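Side-chain contacts in Lmo0488 protein (Listeria monocytogenes serovar 1/2a, PDB 5TED), which probably binds DNA as a LysR-type transcriptional regulator, activating protocatechuate biosynthesis genes in response to shikimate; this chain is its effector-binding domain: residues Ile10-Ala15 with Pro155-Leu160; Gln77-Val82 with Arg115-Ser120. One frame throughout, in Å; residues are numbered along the deposited sequence.

Contact 1. Residues Ile10-Ala15 with Pro155-Leu160; sequences IYTMGA and PKISSL. With SKM ((3R,4S,5R)-3,4,5-trihydroxycyclohex-1-ene-1-carboxylic acid), chain D.
Thr12 and Ile157 each set CG2 anti to their own carbonyl carbon, and these two methyls meet across the contact at 4.0 Å (Thr12 CG2 to Ile157 CG2), the side chains crossing at about a right angle. With chi1 at 60°, Thr12 holds OG1 between its backbone N and carbonyl carbon, where it hydrogen-bonds to Gln77; the methyl branch is left to face Ile157 and, more loosely, the ring of Pro155, with Thr12 CG2 and Pro155 CG 4.4 Å apart. The interaction is purely apolar and small, burying 113 Å² in all.

Residues 10-15 follow strand 4-10 in one lobe of the periplasmic-binding-protein-like fold, and residues 155-160 follow strand 152-155 in the other, so these methyls meet between the two lobes, beside the cleft in which shikimate lies. Both segments also line the shikimate pocket. Thr12 CG2 and Pro155 CG approach the same hydroxyl, at 3.9 Å and 3.6 Å from SKM O11 respectively. Tyr11 presents its ring edge, CD2 lying 3.6 Å from SKM O12, which sits near the ring plane; its phenol OH is hydrogen-bonded to Glu136. At the acid end, the Ile10 methyl CG2 packs 3.5 Å from the carboxylate oxygen SKM O2. Thr43, Ser61 and Asp138, among others, are hydrogen-bonded to the ligand.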
# COMPACT_ATOMS: atom_id res chain seq x y z
N ILE A 10 -4.36 3.69 -8.51
CA ILE A 10 -4.90 3.06 -7.31
C ILE A 10 -4.04 1.85 -6.96
O ILE A 10 -3.46 1.18 -7.83
CB ILE A 10 -6.37 2.66 -7.51
CG1 ILE A 10 -6.51 1.73 -8.72
CG2 ILE A 10 -7.24 3.88 -7.72
CD1 ILE A 10 -7.97 1.28 -8.99
N TYR A 11 -3.95 1.58 -5.65
CA TYR A 11 -2.96 0.67 -5.10
C TYR A 11 -2.90 -0.67 -5.83
O TYR A 11 -1.81 -1.23 -6.04
CB TYR A 11 -3.25 0.42 -3.64
CG TYR A 11 -3.18 1.64 -2.77
CD1 TYR A 11 -1.95 2.19 -2.43
CD2 TYR A 11 -4.33 2.22 -2.26
CE1 TYR A 11 -1.88 3.31 -1.59
CE2 TYR A 11 -4.27 3.34 -1.42
CZ TYR A 11 -3.03 3.87 -1.10
OH TYR A 11 -2.94 4.96 -0.27
N THR A 12 -4.05 -1.27 -6.12
CA THR A 12 -3.95 -2.63 -6.63
C THR A 12 -3.25 -2.69 -7.98
O THR A 12 -2.89 -3.77 -8.42
CB THR A 12 -5.31 -3.34 -6.72
OG1 THR A 12 -6.18 -2.63 -7.61
CG2 THR A 12 -5.96 -3.49 -5.33
N MET A 13 -3.07 -1.55 -8.66
CA MET A 13 -2.42 -1.61 -9.96
C MET A 13 -0.90 -1.74 -9.88
O MET A 13 -0.27 -2.01 -10.90
CB MET A 13 -2.79 -0.37 -10.78
CG MET A 13 -4.29 -0.25 -11.09
SD MET A 13 -4.94 -1.45 -12.30
CE MET A 13 -5.42 -2.81 -11.24
N GLY A 14 -0.31 -1.60 -8.69
CA GLY A 14 1.16 -1.63 -8.60
C GLY A 14 1.75 -3.01 -8.76
O GLY A 14 2.82 -3.18 -9.34
N ALA A 15 1.05 -4.03 -8.25
CA ALA A 15 1.64 -5.37 -8.19
C ALA A 15 1.96 -5.91 -9.58
O ALA A 15 3.03 -6.48 -9.80
CB ALA A 15 0.70 -6.32 -7.45
N PRO A 155 -11.37 -6.51 -4.18
CA PRO A 155 -10.96 -7.11 -5.47
C PRO A 155 -10.19 -8.39 -5.25
O PRO A 155 -9.38 -8.51 -4.33
CB PRO A 155 -10.06 -6.03 -6.10
CG PRO A 155 -10.18 -4.83 -5.27
CD PRO A 155 -10.65 -5.26 -3.90
N LYS A 156 -10.40 -9.36 -6.14
CA LYS A 156 -9.57 -10.55 -6.12
C LYS A 156 -8.18 -10.19 -6.63
O LYS A 156 -8.03 -9.75 -7.77
CB LYS A 156 -10.21 -11.65 -6.96
CG LYS A 156 -9.53 -13.00 -6.77
CD LYS A 156 -9.92 -13.99 -7.87
CE LYS A 156 -10.08 -15.39 -7.30
NZ LYS A 156 -10.21 -16.43 -8.36
N ILE A 157 -7.18 -10.29 -5.76
CA ILE A 157 -5.80 -9.93 -6.08
C ILE A 157 -4.90 -11.06 -5.65
O ILE A 157 -5.25 -11.88 -4.79
CB ILE A 157 -5.38 -8.59 -5.43
CG1 ILE A 157 -5.53 -8.65 -3.91
CG2 ILE A 157 -6.19 -7.44 -5.99
CD1 ILE A 157 -5.05 -7.38 -3.21
N SER A 158 -3.71 -11.11 -6.27
CA SER A 158 -2.85 -12.29 -6.15
C SER A 158 -2.39 -12.52 -4.71
O SER A 158 -2.09 -13.67 -4.34
CB SER A 158 -1.63 -12.15 -7.08
OG SER A 158 -0.84 -11.03 -6.73
N SER A 159 -2.30 -11.47 -3.90
CA SER A 159 -1.80 -11.60 -2.53
C SER A 159 -2.75 -12.37 -1.61
O SER A 159 -2.31 -12.87 -0.57
CB SER A 159 -1.54 -10.21 -1.95
OG SER A 159 -2.74 -9.45 -1.91
N LEU A 160 -4.04 -12.46 -1.95
CA LEU A 160 -4.99 -13.10 -1.04
C LEU A 160 -4.60 -14.55 -0.77
O LEU A 160 -4.79 -15.05 0.35
CB LEU A 160 -6.42 -13.01 -1.62
CG LEU A 160 -6.95 -11.60 -1.94
CD1 LEU A 160 -8.40 -11.60 -2.49
CD2 LEU A 160 -6.81 -10.64 -0.75
O12 SKM D . -6.94 -0.03 -3.46
C8 SKM D . -8.13 0.16 -2.70
C6 SKM D . -8.30 1.48 -2.36
O7 SKM D . -9.50 1.67 -1.60
C5 SKM D . -8.44 2.49 -3.66
C4 SKM D . -9.43 2.03 -4.64
C1 SKM D . -10.02 2.98 -5.69
O2 SKM D . -9.95 4.23 -5.49
O3 SKM D . -10.59 2.51 -6.72
C10 SKM D . -9.85 0.48 -4.65
C9 SKM D . -9.45 -0.39 -3.59
O11 SKM D . -9.12 -1.61 -4.14

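Contact 2. Residues Gln77-Val82 with Arg115-Ser120; sequences QELVVV and RPLIDS
Leu79 and Leu117 reach toward each other tip to tip, and the apolar part of the contact rests on a single methyl: Leu79 CD1 lies 3.8 Å from Leu117 CD2. The same methyl approaches the flank of the next helical residue, with Leu79 CD1 and Ile118 CG1 4.2 Å apart. Leu117 carries CG anti to its backbone N (chi1 174°), which extends the side chain from the helix toward the strand. Ile118 leaves the helix at a slant to the strand, and it is its CG1 methylene, not the terminal methyl, that comes nearest Leu79. The contact buries 99 Å², and Ile118 goes on to pack against Phe107, Phe108 and Ile153, so that Leu79 meets one part of a larger apolar layer.

The ionic interaction stays within the helix. Arg115 grips Asp119, one turn later, side-on with two nitrogens. Arg115 NE to Asp119 OD1 is 2.9 Å, with an N-H...O angle of 162°. Arg115 NH2 to Asp119 OD2 is 3.0 Å but more bent, at 137°. Both oxygens are met on their syn sides, but the planes of the two flat groups are turned steeply against each other. Two bonds should restrict rotation of the guanidinium, and its third nitrogen, NH1, is held by Asp110 and by the carbonyl of Phe108.

Among neutral polar bonds, Ser120 OG donates to Leu117 O at 2.8 Å, returning the hydroxyl to the helix backbone.

Strand 69-84 pairs within the sheet with strands 152-155 and 165-170, while helix 115-124 packs on the face that Leu79 presents. This is helix-on-sheet layering within one alpha/beta lobe of the LysR effector-binding domain, a periplasmic-binding-protein-like fold.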
# COMPACT_ATOMS: atom_id res chain seq x y z
N GLN A 77 -11.77 -5.82 -12.49
CA GLN A 77 -11.49 -6.73 -11.38
C GLN A 77 -12.76 -7.47 -11.00
O GLN A 77 -13.87 -7.05 -11.32
CB GLN A 77 -10.93 -5.99 -10.16
CG GLN A 77 -9.59 -5.35 -10.43
CD GLN A 77 -9.12 -4.49 -9.28
OE1 GLN A 77 -9.92 -3.80 -8.63
NE2 GLN A 77 -7.82 -4.53 -9.03
N GLU A 78 -12.57 -8.59 -10.31
CA GLU A 78 -13.67 -9.37 -9.76
C GLU A 78 -13.76 -9.08 -8.26
O GLU A 78 -12.77 -9.26 -7.54
CB GLU A 78 -13.44 -10.86 -10.02
CG GLU A 78 -14.49 -11.77 -9.40
CD GLU A 78 -14.06 -13.24 -9.35
OE1 GLU A 78 -12.96 -13.57 -9.87
OE2 GLU A 78 -14.82 -14.07 -8.79
N LEU A 79 -14.93 -8.66 -7.80
CA LEU A 79 -15.15 -8.52 -6.37
C LEU A 79 -15.43 -9.88 -5.74
O LEU A 79 -16.18 -10.69 -6.29
CB LEU A 79 -16.32 -7.57 -6.11
CG LEU A 79 -16.01 -6.10 -6.40
CD1 LEU A 79 -17.17 -5.23 -5.92
CD2 LEU A 79 -14.68 -5.72 -5.74
N VAL A 80 -14.79 -10.14 -4.59
CA VAL A 80 -14.96 -11.38 -3.85
C VAL A 80 -15.21 -11.03 -2.39
O VAL A 80 -14.94 -9.91 -1.94
CB VAL A 80 -13.73 -12.31 -3.96
CG1 VAL A 80 -13.62 -12.90 -5.34
CG2 VAL A 80 -12.43 -11.55 -3.58
N VAL A 81 -15.69 -12.01 -1.63
CA VAL A 81 -15.78 -11.90 -0.18
C VAL A 81 -14.65 -12.72 0.43
O VAL A 81 -14.41 -13.87 0.01
CB VAL A 81 -17.16 -12.34 0.33
CG1 VAL A 81 -17.14 -12.49 1.85
CG2 VAL A 81 -18.24 -11.33 -0.08
N VAL A 82 -13.93 -12.12 1.38
CA VAL A 82 -12.75 -12.72 2.00
C VAL A 82 -13.02 -12.86 3.50
O VAL A 82 -13.45 -11.92 4.16
CB VAL A 82 -11.49 -11.87 1.74
CG1 VAL A 82 -10.26 -12.61 2.21
CG2 VAL A 82 -11.38 -11.53 0.25
N ARG A 115 -16.12 2.41 -3.46
CA ARG A 115 -17.29 2.44 -2.58
C ARG A 115 -18.61 2.64 -3.31
O ARG A 115 -19.61 2.03 -2.90
CB ARG A 115 -17.12 3.50 -1.50
CG ARG A 115 -16.28 3.02 -0.30
CD ARG A 115 -17.03 2.01 0.56
NE ARG A 115 -18.29 2.59 1.02
CZ ARG A 115 -18.36 3.52 1.97
NH1 ARG A 115 -17.25 3.94 2.56
NH2 ARG A 115 -19.54 4.02 2.31
N PRO A 116 -18.69 3.45 -4.37
CA PRO A 116 -19.97 3.52 -5.12
C PRO A 116 -20.49 2.16 -5.56
O PRO A 116 -21.66 1.85 -5.33
CB PRO A 116 -19.62 4.43 -6.30
CG PRO A 116 -18.58 5.35 -5.75
CD PRO A 116 -17.74 4.48 -4.82
N LEU A 117 -19.65 1.34 -6.20
CA LEU A 117 -20.07 -0.00 -6.59
C LEU A 117 -20.46 -0.84 -5.38
O LEU A 117 -21.54 -1.46 -5.36
CB LEU A 117 -18.96 -0.69 -7.39
CG LEU A 117 -19.18 -2.16 -7.77
CD1 LEU A 117 -20.50 -2.32 -8.52
CD2 LEU A 117 -18.04 -2.70 -8.61
N ILE A 118 -19.60 -0.89 -4.37
CA ILE A 118 -19.88 -1.73 -3.21
C ILE A 118 -21.18 -1.30 -2.54
O ILE A 118 -22.06 -2.12 -2.26
CB ILE A 118 -18.69 -1.70 -2.22
CG1 ILE A 118 -17.51 -2.51 -2.77
CG2 ILE A 118 -19.14 -2.22 -0.84
CD1 ILE A 118 -16.18 -2.21 -2.08
N ASP A 119 -21.33 0.01 -2.28
CA ASP A 119 -22.56 0.48 -1.64
C ASP A 119 -23.78 0.13 -2.48
O ASP A 119 -24.85 -0.20 -1.94
CB ASP A 119 -22.49 1.99 -1.39
CG ASP A 119 -21.45 2.37 -0.35
OD1 ASP A 119 -20.92 1.48 0.34
OD2 ASP A 119 -21.16 3.57 -0.23
N SER A 120 -23.67 0.22 -3.80
CA SER A 120 -24.83 -0.09 -4.62
C SER A 120 -25.18 -1.58 -4.55
O SER A 120 -26.37 -1.93 -4.55
CB SER A 120 -24.61 0.35 -6.07
OG SER A 120 -23.78 -0.56 -6.77

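How the contacts relate
Contact 2 is the buried one, joining a strand and a helix through aliphatic side chains inside one lobe, whereas contact 1 is partly buried and joins loops across the cleft, with the ligand alongside. Both pairings are apolar and of similar size, 113 and 99 Å². Charge enters contact 2 along its helix, while contact 1 draws its polar chemistry from shikimate and from neighbouring side chains. The two sites, with centres about 14 Å apart, are linked through residues 77-82: by Gln77, already the partner of Thr12, and by the backbone hydrogen bond between Lys156 N and Glu78 O, 2.8 Å long. Along the chain, contact 2 is nested within contact 1.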